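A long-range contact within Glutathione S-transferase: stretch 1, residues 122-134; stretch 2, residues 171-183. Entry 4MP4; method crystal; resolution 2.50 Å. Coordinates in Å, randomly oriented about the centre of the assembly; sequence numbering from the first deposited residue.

Stretch 1, residues 122-134: DVIFIQPKSTPLS
Stretch 2 171-183: ALMLQRLIQNGDA

A single asparagine amide, N180, reads the backbone of K129 at both of its polar groups, and one of those bonds is strikingly short. K129 N donates to N180 OD1 at 2.5 Å, with an N-H...O angle of 169°, and N180 ND2 returns a bond to K129 O at 3.2 Å and 150°. The amide thus closes a ring on an extended residue (K129 phi/psi -99/138), whose CA-to-CB bond points sideways and whose side chain (m, t, t, m) then leads off from the contact. The carboxamide is placed by chi1 t and chi2 86°. Its oxygen is crowded besides: N180 OD1 lies 3.1 Å from P128 CA and 3.4 Å from V123 CG1.

N180 lies in the turn that follows its own helix. A171 lies in that helix, which begins earlier in the chain; G181 is the first residue to leave helical phi/psi. The type I turn from I178 to G181 is part of a Schellman motif: G181 N bonds to I178 O at 3.1 Å, and G181 N and D182 N bond weakly to L177 O, at 3.2 and 3.1 Å. G181 takes phi/psi 105/-9, where a CB would jam against the preceding carbonyl oxygen, so glycine is required by the backbone itself.

Stretch 1 ends a helix too. D122 through F125 are helical, I126 leaves helical angles, and the chain continues as loop. The register is set by two CA pairs: I124 CA to Q179 CA at 5.4 Å and P128 CA to N180 CA at 4.5 Å.

I124 fits closely against the partner backbone. With chi1 m and chi2 t, its CB starts sideways but its end comes nearer: I124 CD1 reaches L172 O at 3.6 Å and L172 CG at 4.1 Å, while I124 CG1 is 3.6 Å from Q175 O. V123 (chi1 m) points toward the second stretch and brings V123 CG2 to 3.3 Å from R176 O. These methyl and methylene groups pack against carbonyls, so the fit depends on the helix backbone as well as on its side chains.

Q179 covers the I124 flank, Q179 CB 3.9 Å from I124 CA. Its chi1 and chi2 are both m, and Q179 NE2 donates to Q175 OE1 at 2.8 Å, one turn back. A water lies within hydrogen-bonding distance of both stretches, its O 2.8 Å from I124 O and 2.9 Å from Q179 OE1, and so bridges them. Another donates to K129 O at 2.8 Å and weakly to N180 O at 3.5 Å.

Farther along, L133 (m, t) points toward the second stretch and L133 CD1 meets L177 CD2 at 4.0 Å, an apolar contact beyond the asparagine clasp. In all, 520 Å² is buried.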

ATOM      1  N   ASP A 122      14.229   5.460  14.118  1.00 17.21           N
ATOM      2  CA  ASP A 122      15.121   5.662  15.257  1.00 19.07           C
ATOM      3  C   ASP A 122      16.419   6.368  14.836  1.00 14.78           C
ATOM      4  O   ASP A 122      16.942   7.205  15.568  1.00 16.10           O
ATOM      5  CB  ASP A 122      15.462   4.296  15.890  1.00 22.10           C
ATOM      6  CG  ASP A 122      14.227   3.496  16.248  1.00 34.90           C
ATOM      7  OD1 ASP A 122      13.535   2.985  15.333  1.00 39.81           O
ATOM      8  OD2 ASP A 122      13.941   3.367  17.456  1.00 49.38           O
ATOM      9  N   VAL A 123      16.941   6.027  13.657  1.00 13.95           N
ATOM     10  CA  VAL A 123      18.183   6.641  13.180  1.00 11.30           C
ATOM     11  C   VAL A 123      18.020   8.128  12.835  1.00 17.11           C
ATOM     12  O   VAL A 123      18.968   8.914  12.994  1.00 14.11           O
ATOM     13  CB  VAL A 123      18.831   5.851  12.014  1.00 21.65           C
ATOM     14  CG1 VAL A 123      18.832   4.364  12.337  1.00 11.59           C
ATOM     15  CG2 VAL A 123      18.129   6.115  10.694  1.00 20.81           C
ATOM     16  N   ILE A 124      16.813   8.518  12.417  1.00 12.73           N
ATOM     17  CA  ILE A 124      16.497   9.922  12.140  1.00 13.95           C
ATOM     18  C   ILE A 124      16.283  10.724  13.427  1.00 14.42           C
ATOM     19  O   ILE A 124      16.723  11.866  13.536  1.00 19.98           O
ATOM     20  CB  ILE A 124      15.221  10.061  11.256  1.00 16.66           C
ATOM     21  CG1 ILE A 124      15.410   9.360   9.912  1.00 11.16           C
ATOM     22  CG2 ILE A 124      14.815  11.529  11.081  1.00 11.19           C
ATOM     23  CD1 ILE A 124      14.125   9.214   9.127  1.00 14.04           C
ATOM     24  N   PHE A 125      15.621  10.118  14.406  1.00 13.99           N
ATOM     25  CA  PHE A 125      15.166  10.866  15.582  1.00 15.21           C
ATOM     26  C   PHE A 125      15.963  10.634  16.867  1.00 15.37           C
ATOM     27  O   PHE A 125      15.861  11.419  17.801  1.00 18.00           O
ATOM     28  CB  PHE A 125      13.680  10.576  15.862  1.00 13.66           C
ATOM     29  CG  PHE A 125      12.751  10.963  14.734  1.00 15.98           C
ATOM     30  CD1 PHE A 125      12.609  12.287  14.353  1.00 15.52           C
ATOM     31  CD2 PHE A 125      12.003  10.000  14.069  1.00 18.68           C
ATOM     32  CE1 PHE A 125      11.741  12.643  13.314  1.00 13.84           C
ATOM     33  CE2 PHE A 125      11.135  10.349  13.037  1.00 13.34           C
ATOM     34  CZ  PHE A 125      10.997  11.669  12.667  1.00 10.76           C
ATOM     35  N   ILE A 126      16.742   9.558  16.938  1.00 14.12           N
ATOM     36  CA  ILE A 126      17.421   9.228  18.194  1.00 11.18           C
ATOM     37  C   ILE A 126      18.954   9.120  18.068  1.00 15.07           C
ATOM     38  O   ILE A 126      19.683   9.892  18.660  1.00 22.61           O
ATOM     39  CB  ILE A 126      16.795   7.975  18.827  1.00 15.69           C
ATOM     40  CG1 ILE A 126      15.275   8.177  18.916  1.00 16.28           C
ATOM     41  CG2 ILE A 126      17.358   7.751  20.193  1.00 11.30           C
ATOM     42  CD1 ILE A 126      14.490   7.012  19.429  1.00 12.38           C
ATOM     43  N   GLN A 127      19.438   8.181  17.274  1.00 13.83           N
ATOM     44  CA  GLN A 127      20.873   8.011  17.086  1.00 19.70           C
ATOM     45  C   GLN A 127      21.111   7.054  15.933  1.00 15.32           C
ATOM     46  O   GLN A 127      20.286   6.189  15.666  1.00 17.29           O
ATOM     47  CB  GLN A 127      21.532   7.467  18.350  1.00 27.30           C
ATOM     48  CG  GLN A 127      20.811   6.282  18.930  1.00 37.68           C
ATOM     49  CD  GLN A 127      21.706   5.413  19.772  1.00 43.27           C
ATOM     50  OE1 GLN A 127      22.915   5.367  19.568  1.00 46.10           O
ATOM     51  NE2 GLN A 127      21.117   4.708  20.718  1.00 44.21           N
ATOM     52  N   PRO A 128      22.239   7.211  15.236  1.00 16.44           N
ATOM     53  CA  PRO A 128      22.531   6.344  14.091  1.00 14.86           C
ATOM     54  C   PRO A 128      22.765   4.887  14.497  1.00 18.93           C
ATOM     55  O   PRO A 128      22.972   4.597  15.679  1.00 23.08           O
ATOM     56  CB  PRO A 128      23.816   6.939  13.517  1.00 16.66           C
ATOM     57  CG  PRO A 128      23.864   8.323  14.031  1.00 20.38           C
ATOM     58  CD  PRO A 128      23.247   8.268  15.396  1.00 17.57           C
ATOM     59  N   LYS A 129      22.681   3.978  13.530  1.00 17.15           N
ATOM     60  CA  LYS A 129      23.051   2.591  13.763  1.00 20.83           C
ATOM     61  C   LYS A 129      24.462   2.344  13.230  1.00 21.74           C
ATOM     62  O   LYS A 129      24.812   2.820  12.151  1.00 26.65           O
ATOM     63  CB  LYS A 129      22.041   1.653  13.104  1.00 23.34           C
ATOM     64  CG  LYS A 129      20.797   1.436  13.925  1.00 27.65           C
ATOM     65  CD  LYS A 129      20.053   0.193  13.479  1.00 32.20           C
ATOM     66  CE  LYS A 129      18.730   0.054  14.225  1.00 41.14           C
ATOM     67  NZ  LYS A 129      18.846   0.223  15.698  1.00 43.67           N
ATOM     68  N   SER A 130      25.268   1.609  13.990  1.00 28.24           N
ATOM     69  CA  SER A 130      26.663   1.340  13.624  1.00 35.83           C
ATOM     70  C   SER A 130      26.743   0.395  12.440  1.00 40.54           C
ATOM     71  O   SER A 130      27.564   0.565  11.536  1.00 48.76           O
ATOM     72  CB  SER A 130      27.413   0.711  14.805  1.00 45.83           C
ATOM     73  OG  SER A 130      27.360   1.539  15.955  1.00 54.28           O
ATOM     74  N   THR A 131      25.875  -0.607  12.466  1.00 36.13           N
ATOM     75  CA  THR A 131      25.834  -1.656  11.462  1.00 27.69           C
ATOM     76  C   THR A 131      25.765  -1.129  10.033  1.00 30.78           C
ATOM     77  O   THR A 131      24.932  -0.283   9.715  1.00 30.70           O
ATOM     78  CB  THR A 131      24.639  -2.546  11.738  1.00 28.06           C
ATOM     79  OG1 THR A 131      24.582  -2.793  13.146  1.00 27.32           O
ATOM     80  CG2 THR A 131      24.750  -3.861  10.985  1.00 28.75           C
ATOM     81  N   PRO A 132      26.665  -1.621   9.166  1.00 38.29           N
ATOM     82  CA  PRO A 132      26.658  -1.271   7.741  1.00 31.57           C
ATOM     83  C   PRO A 132      25.454  -1.887   7.054  1.00 33.63           C
ATOM     84  O   PRO A 132      24.878  -2.856   7.573  1.00 31.25           O
ATOM     85  CB  PRO A 132      27.928  -1.941   7.207  1.00 30.35           C
ATOM     86  CG  PRO A 132      28.766  -2.232   8.408  1.00 30.43           C
ATOM     87  CD  PRO A 132      27.798  -2.496   9.513  1.00 35.88           C
ATOM     88  N   LEU A 133      25.075  -1.339   5.903  1.00 29.44           N
ATOM     89  CA  LEU A 133      23.999  -1.932   5.125  1.00 32.98           C
ATOM     90  C   LEU A 133      24.396  -3.322   4.658  1.00 36.68           C
ATOM     91  O   LEU A 133      25.489  -3.524   4.112  1.00 38.92           O
ATOM     92  CB  LEU A 133      23.651  -1.060   3.915  1.00 29.89           C
ATOM     93  CG  LEU A 133      22.933   0.242   4.272  1.00 22.81           C
ATOM     94  CD1 LEU A 133      22.902   1.152   3.084  1.00 16.77           C
ATOM     95  CD2 LEU A 133      21.539  -0.070   4.744  1.00 15.00           C
ATOM     96  N   SER A 134      23.502  -4.276   4.882  1.00 28.64           N
ATOM     97  CA  SER A 134      23.626  -5.598   4.309  1.00 24.25           C
ATOM     98  C   SER A 134      23.540  -5.508   2.787  1.00 33.56           C
ATOM     99  O   SER A 134      23.233  -4.457   2.230  1.00 38.39           O
ATOM    100  CB  SER A 134      22.484  -6.480   4.788  1.00 15.88           C
ATOM    101  OG  SER A 134      21.342  -6.268   3.974  1.00 28.45           O
ATOM    102  N   ALA A 171      11.484  12.237   1.153  1.00  9.77           N
ATOM    103  CA  ALA A 171      12.476  12.850   2.032  1.00 14.28           C
ATOM    104  C   ALA A 171      12.712  12.017   3.288  1.00 13.01           C
ATOM    105  O   ALA A 171      13.855  11.797   3.671  1.00 16.49           O
ATOM    106  CB  ALA A 171      12.091  14.277   2.405  1.00 10.36           C
ATOM    107  N   LEU A 172      11.637  11.562   3.931  1.00 15.02           N
ATOM    108  CA  LEU A 172      11.799  10.775   5.150  1.00 15.84           C
ATOM    109  C   LEU A 172      12.596   9.511   4.832  1.00 13.82           C
ATOM    110  O   LEU A 172      13.499   9.132   5.574  1.00 15.44           O
ATOM    111  CB  LEU A 172      10.457  10.456   5.824  1.00  7.01           C
ATOM    112  CG  LEU A 172      10.607   9.596   7.089  1.00 22.29           C
ATOM    113  CD1 LEU A 172       9.539   9.956   8.128  1.00 12.06           C
ATOM    114  CD2 LEU A 172      10.628   8.044   6.783  1.00  7.35           C
ATOM    115  N   MET A 173      12.261   8.875   3.716  1.00 20.20           N
ATOM    116  CA  MET A 173      12.968   7.679   3.264  1.00 15.50           C
ATOM    117  C   MET A 173      14.439   7.970   3.081  1.00 18.81           C
ATOM    118  O   MET A 173      15.281   7.209   3.555  1.00 19.85           O
ATOM    119  CB  MET A 173      12.377   7.150   1.956  1.00 15.04           C
ATOM    120  CG  MET A 173      12.863   5.766   1.589  1.00 16.55           C
ATOM    121  SD  MET A 173      12.487   4.453   2.795  1.00 17.69           S
ATOM    122  CE  MET A 173      10.821   3.982   2.361  1.00  8.59           C
ATOM    123  N   LEU A 174      14.751   9.073   2.407  1.00  9.11           N
ATOM    124  CA  LEU A 174      16.148   9.448   2.196  1.00 14.28           C
ATOM    125  C   LEU A 174      16.859   9.785   3.517  1.00 19.33           C
ATOM    126  O   LEU A 174      18.046   9.502   3.684  1.00 16.32           O
ATOM    127  CB  LEU A 174      16.254  10.612   1.207  1.00 17.24           C
ATOM    128  CG  LEU A 174      15.969  10.321  -0.267  1.00 15.83           C
ATOM    129  CD1 LEU A 174      15.764  11.618  -1.038  1.00 12.73           C
ATOM    130  CD2 LEU A 174      17.121   9.554  -0.856  1.00 13.83           C
ATOM    131  N   GLN A 175      16.109  10.363   4.454  1.00 19.98           N
ATOM    132  CA  GLN A 175      16.638  10.773   5.739  1.00 19.12           C
ATOM    133  C   GLN A 175      17.099   9.582   6.568  1.00 21.56           C
ATOM    134  O   GLN A 175      18.002   9.713   7.393  1.00 23.76           O
ATOM    135  CB  GLN A 175      15.611  11.610   6.511  1.00 23.03           C
ATOM    136  CG  GLN A 175      15.590  13.110   6.121  1.00 22.67           C
ATOM    137  CD  GLN A 175      16.809  13.884   6.637  1.00 20.29           C
ATOM    138  OE1 GLN A 175      17.951  13.469   6.452  1.00 26.43           O
ATOM    139  NE2 GLN A 175      16.560  15.004   7.294  1.00 18.36           N
ATOM    140  N   ARG A 176      16.492   8.423   6.332  1.00 17.94           N
ATOM    141  CA  ARG A 176      16.898   7.189   6.996  1.00 18.43           C
ATOM    142  C   ARG A 176      18.360   6.920   6.693  1.00 16.57           C
ATOM    143  O   ARG A 176      19.095   6.382   7.513  1.00 19.44           O
ATOM    144  CB  ARG A 176      16.045   5.991   6.523  1.00 15.31           C
ATOM    145  CG  ARG A 176      14.566   6.174   6.732  1.00  7.30           C
ATOM    146  CD  ARG A 176      13.725   5.060   6.094  1.00 17.33           C
ATOM    147  NE  ARG A 176      13.415   4.087   7.123  1.00 28.50           N
ATOM    148  CZ  ARG A 176      12.200   3.816   7.567  1.00 22.22           C
ATOM    149  NH1 ARG A 176      11.151   4.397   7.025  1.00 17.05           N
ATOM    150  NH2 ARG A 176      12.049   2.930   8.534  1.00 29.18           N
ATOM    151  N   LEU A 177      18.785   7.323   5.507  1.00 16.62           N
ATOM    152  CA  LEU A 177      20.152   7.108   5.075  1.00 14.41           C
ATOM    153  C   LEU A 177      21.042   8.279   5.473  1.00 21.85           C
ATOM    154  O   LEU A 177      22.137   8.103   6.018  1.00 27.04           O
ATOM    155  CB  LEU A 177      20.165   6.936   3.563  1.00 15.07           C
ATOM    156  CG  LEU A 177      19.644   5.599   3.053  1.00 19.14           C
ATOM    157  CD1 LEU A 177      19.422   5.664   1.549  1.00 22.09           C
ATOM    158  CD2 LEU A 177      20.647   4.498   3.411  1.00 20.08           C
ATOM    159  N   ILE A 178      20.563   9.481   5.195  1.00 19.67           N
ATOM    160  CA  ILE A 178      21.330  10.690   5.443  1.00 17.30           C
ATOM    161  C   ILE A 178      21.681  10.847   6.924  1.00 17.25           C
ATOM    162  O   ILE A 178      22.848  11.027   7.284  1.00 12.71           O
ATOM    163  CB  ILE A 178      20.566  11.924   4.942  1.00 14.92           C
ATOM    164  CG1 ILE A 178      20.413  11.848   3.413  1.00 22.20           C
ATOM    165  CG2 ILE A 178      21.278  13.192   5.358  1.00 17.56           C
ATOM    166  CD1 ILE A 178      19.304  12.691   2.852  1.00 12.57           C
ATOM    167  N   GLN A 179      20.674  10.733   7.777  1.00 15.61           N
ATOM    168  CA  GLN A 179      20.857  10.987   9.196  1.00 17.74           C
ATOM    169  C   GLN A 179      21.688   9.912   9.868  1.00 23.10           C
ATOM    170  O   GLN A 179      22.224  10.132  10.958  1.00 23.66           O
ATOM    171  CB  GLN A 179      19.501  11.133   9.889  1.00 13.04           C
ATOM    172  CG  GLN A 179      18.717  12.303   9.358  1.00 12.35           C
ATOM    173  CD  GLN A 179      19.515  13.577   9.525  1.00 19.60           C
ATOM    174  OE1 GLN A 179      20.192  13.737  10.526  1.00 21.58           O
ATOM    175  NE2 GLN A 179      19.477  14.463   8.535  1.00 10.97           N
ATOM    176  N   ASN A 180      21.800   8.757   9.210  1.00 19.34           N
ATOM    177  CA  ASN A 180      22.573   7.650   9.750  1.00 18.47           C
ATOM    178  C   ASN A 180      24.031   7.675   9.310  1.00 27.44           C
ATOM    179  O   ASN A 180      24.860   6.958   9.857  1.00 38.80           O
ATOM    180  CB  ASN A 180      21.917   6.314   9.409  1.00 17.17           C
ATOM    181  CG  ASN A 180      22.463   5.157  10.247  1.00 22.97           C
ATOM    182  OD1 ASN A 180      21.997   4.897  11.363  1.00 20.58           O
ATOM    183  ND2 ASN A 180      23.444   4.460   9.709  1.00  9.52           N
ATOM    184  N   GLY A 181      24.349   8.514   8.332  1.00 28.91           N
ATOM    185  CA  GLY A 181      25.723   8.675   7.898  1.00 12.32           C
ATOM    186  C   GLY A 181      26.023   7.993   6.584  1.00 20.47           C
ATOM    187  O   GLY A 181      27.092   8.189   6.016  1.00 36.91           O
ATOM    188  N   ASP A 182      25.083   7.197   6.083  1.00 19.14           N
ATOM    189  CA  ASP A 182      25.298   6.441   4.846  1.00 18.87           C
ATOM    190  C   ASP A 182      25.515   7.386   3.663  1.00 31.92           C
ATOM    191  O   ASP A 182      25.181   8.570   3.734  1.00 26.24           O
ATOM    192  CB  ASP A 182      24.111   5.508   4.561  1.00 12.28           C
ATOM    193  CG  ASP A 182      23.850   4.523   5.687  1.00 33.35           C
ATOM    194  OD1 ASP A 182      24.783   3.793   6.076  1.00 39.34           O
ATOM    195  OD2 ASP A 182      22.707   4.478   6.187  1.00 35.96           O
ATOM    196  N   ALA A 183      26.055   6.849   2.573  1.00 41.70           N
ATOM    197  CA  ALA A 183      26.450   7.657   1.423  1.00 39.93           C
ATOM    198  C   ALA A 183      25.259   8.054   0.562  1.00 37.95           C
ATOM    199  O   ALA A 183      24.534   7.195   0.055  1.00 35.60           O
ATOM    200  CB  ALA A 183      27.489   6.906   0.584  1.00 35.15           C
TER
HETATM  201  O   HOH W   1      20.899  10.283  14.084  1.00 27.62           O
HETATM  202  O   HOH W   2      19.274  12.874  13.184  1.00 30.19           O
HETATM  203  O   HOH W   3      26.696   4.846  11.926  1.00 38.62           O